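PDB 4M7S: BtrN from Bacillus circulans, which catalyses the S-adenosylmethionine-dependent radical oxidation of 2-deoxy-scyllo-inosamine to amino-dideoxy-scyllo-inosose in butirosin biosynthesis, using two [4Fe-4S] clusters. Local coordinates for residues A[44-49]-A[79-84]. Numbering follows the deposited sequence.
Sequences LMEQLS and TEYIPR
Y81 lays one face of its ring against the backbone-proximal part of M45, a selenomethionine in this crystal, and illustrates how an aromatic residue at a helix end can join two neighbouring helices. CB of M45 lies 3.8 Å from the centroid of the Y81 ring, a CH-pi contact displaced toward the rim, with CG of Y81 the nearest ring atom. The rest of the M45 side chain then curls away from the ring, and its SE comes only loosely against CD1 of I82. On the side of the sheet the packing is apolar and buried: I82, just past the end of helix 71-81, has left helical backbone angles, and its CG2 sits 3.8 Å from CB of L48 and slightly nearer, 3.7 Å, to C of L48.

S49 grips the end of helix 71-81 at the carbonyl of Y81. Its OG, anti to the backbone N (chi1 -169°), donates to O of Y81 at 3.0 Å, approaching at a C=O...OG angle of 131° and tilted 23° out of the carbonyl plane, while its CB meets the edge of the ring near CD1. The outer side is looser: E46 runs beside the tyrosine, touching CE1 of Y81 through its CG at 3.8 Å, and its carboxylate turns to a salt bridge with K42.

Helix 38-50 is thereby joined to the C-terminal end of helix 71-81 within the radical SAM fold, and M45, L48 and I82 all rest on I57 of the parallel strand 56-58, on which the helices pack.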
loop_
_atom_site.group_PDB
_atom_site.type_symbol
_atom_site.label_atom_id
_atom_site.label_comp_id
_atom_site.label_asym_id
_atom_site.label_seq_id
_atom_site.Cartn_x
_atom_site.Cartn_y
_atom_site.Cartn_z
ATOM N N LEU A 44 -8.144 -10.799 6.043
ATOM C CA LEU A 44 -7.098 -10.511 5.058
ATOM C C LEU A 44 -5.889 -11.430 5.253
ATOM O O LEU A 44 -5.318 -11.937 4.281
ATOM C CB LEU A 44 -6.644 -9.052 5.134
ATOM C CG LEU A 44 -5.526 -8.703 4.140
ATOM C CD1 LEU A 44 -5.974 -8.916 2.678
ATOM C CD2 LEU A 44 -5.038 -7.280 4.336
HETATM N N MSE A 45 -5.488 -11.626 6.508
HETATM C CA MSE A 45 -4.394 -12.549 6.817
HETATM C C MSE A 45 -4.710 -13.964 6.316
HETATM O O MSE A 45 -3.847 -14.644 5.762
HETATM C CB MSE A 45 -4.104 -12.573 8.331
HETATM C CG MSE A 45 -3.441 -11.293 8.878
HETATM SE SE MSE A 45 -1.745 -10.879 7.981
HETATM C CE MSE A 45 -2.402 -9.504 6.780
ATOM N N GLU A 46 -5.949 -14.401 6.522
ATOM C CA GLU A 46 -6.371 -15.736 6.121
ATOM C C GLU A 46 -6.334 -15.889 4.614
ATOM O O GLU A 46 -6.013 -16.961 4.100
ATOM C CB GLU A 46 -7.790 -16.014 6.623
ATOM C CG GLU A 46 -7.907 -16.121 8.134
ATOM C CD GLU A 46 -9.351 -16.179 8.584
ATOM O OE1 GLU A 46 -10.235 -15.761 7.796
ATOM O OE2 GLU A 46 -9.603 -16.642 9.719
ATOM N N GLN A 47 -6.700 -14.826 3.907
ATOM C CA GLN A 47 -6.714 -14.867 2.449
ATOM C C GLN A 47 -5.293 -14.865 1.918
ATOM O O GLN A 47 -4.964 -15.629 1.007
ATOM C CB GLN A 47 -7.496 -13.681 1.874
ATOM C CG GLN A 47 -8.966 -13.694 2.268
ATOM C CD GLN A 47 -9.692 -12.459 1.783
ATOM O OE1 GLN A 47 -9.177 -11.713 0.937
ATOM N NE2 GLN A 47 -10.883 -12.224 2.322
ATOM N N LEU A 48 -4.453 -14.013 2.501
ATOM C CA LEU A 48 -3.060 -13.924 2.079
ATOM C C LEU A 48 -2.351 -15.220 2.432
ATOM O O LEU A 48 -1.473 -15.694 1.699
ATOM C CB LEU A 48 -2.361 -12.703 2.704
ATOM C CG LEU A 48 -2.757 -11.318 2.184
ATOM C CD1 LEU A 48 -1.926 -10.213 2.877
ATOM C CD2 LEU A 48 -2.590 -11.238 0.652
ATOM N N SER A 49 -2.754 -15.820 3.548
ATOM C CA SER A 49 -2.186 -17.108 3.937
ATOM C C SER A 49 -2.560 -18.218 2.958
ATOM O O SER A 49 -1.743 -19.087 2.659
ATOM C CB SER A 49 -2.618 -17.499 5.354
ATOM O OG SER A 49 -1.870 -18.604 5.789
ATOM N N THR A 79 3.534 -12.555 10.750
ATOM C CA THR A 79 4.546 -13.581 10.980
ATOM C C THR A 79 3.911 -14.973 11.138
ATOM O O THR A 79 4.532 -16.001 10.829
ATOM C CB THR A 79 5.411 -13.227 12.224
ATOM O OG1 THR A 79 6.061 -11.965 12.012
ATOM C CG2 THR A 79 6.458 -14.277 12.485
ATOM N N GLU A 80 2.669 -15.003 11.615
ATOM C CA GLU A 80 1.965 -16.274 11.830
ATOM C C GLU A 80 1.321 -16.765 10.547
ATOM O O GLU A 80 1.402 -17.947 10.210
ATOM C CB GLU A 80 0.878 -16.114 12.896
ATOM C CG GLU A 80 1.229 -16.682 14.256
ATOM C CD GLU A 80 0.996 -18.178 14.343
ATOM O OE1 GLU A 80 1.915 -18.895 14.793
ATOM O OE2 GLU A 80 -0.108 -18.635 13.972
ATOM N N TYR A 81 0.669 -15.845 9.841
ATOM C CA TYR A 81 -0.105 -16.185 8.653
ATOM C C TYR A 81 0.733 -16.215 7.377
ATOM O O TYR A 81 0.559 -17.098 6.536
ATOM C CB TYR A 81 -1.283 -15.215 8.483
ATOM C CG TYR A 81 -2.474 -15.540 9.365
ATOM C CD1 TYR A 81 -3.422 -16.468 8.963
ATOM C CD2 TYR A 81 -2.633 -14.931 10.608
ATOM C CE1 TYR A 81 -4.511 -16.769 9.756
ATOM C CE2 TYR A 81 -3.710 -15.231 11.416
ATOM C CZ TYR A 81 -4.650 -16.147 10.984
ATOM O OH TYR A 81 -5.727 -16.444 11.787
ATOM N N ILE A 82 1.633 -15.247 7.233
ATOM C CA ILE A 82 2.437 -15.123 6.019
ATOM C C ILE A 82 3.930 -14.922 6.332
ATOM O O ILE A 82 4.505 -13.879 6.021
ATOM C CB ILE A 82 1.895 -13.989 5.110
ATOM C CG1 ILE A 82 1.727 -12.688 5.898
ATOM C CG2 ILE A 82 0.540 -14.375 4.516
ATOM C CD1 ILE A 82 1.261 -11.495 5.034
ATOM N N PRO A 83 4.565 -15.935 6.949
ATOM C CA PRO A 83 5.948 -15.776 7.415
ATOM C C PRO A 83 6.965 -15.590 6.278
ATOM O O PRO A 83 8.070 -15.109 6.540
ATOM C CB PRO A 83 6.217 -17.086 8.177
ATOM C CG PRO A 83 5.260 -18.075 7.599
ATOM C CD PRO A 83 4.034 -17.281 7.227
ATOM N N ARG A 84 6.603 -15.963 5.051
ATOM C CA ARG A 84 7.460 -15.698 3.888
ATOM C C ARG A 84 7.391 -14.233 3.425
ATOM O O ARG A 84 8.292 -13.754 2.739
ATOM C CB ARG A 84 7.083 -16.588 2.701
ATOM C CG ARG A 84 7.100 -18.078 2.957
ATOM C CD ARG A 84 6.679 -18.836 1.690
ATOM N NE ARG A 84 7.653 -18.686 0.608
ATOM C CZ ARG A 84 7.346 -18.606 -0.686
ATOM N NH1 ARG A 84 6.077 -18.648 -1.083
ATOM N NH2 ARG A 84 8.313 -18.471 -1.585
#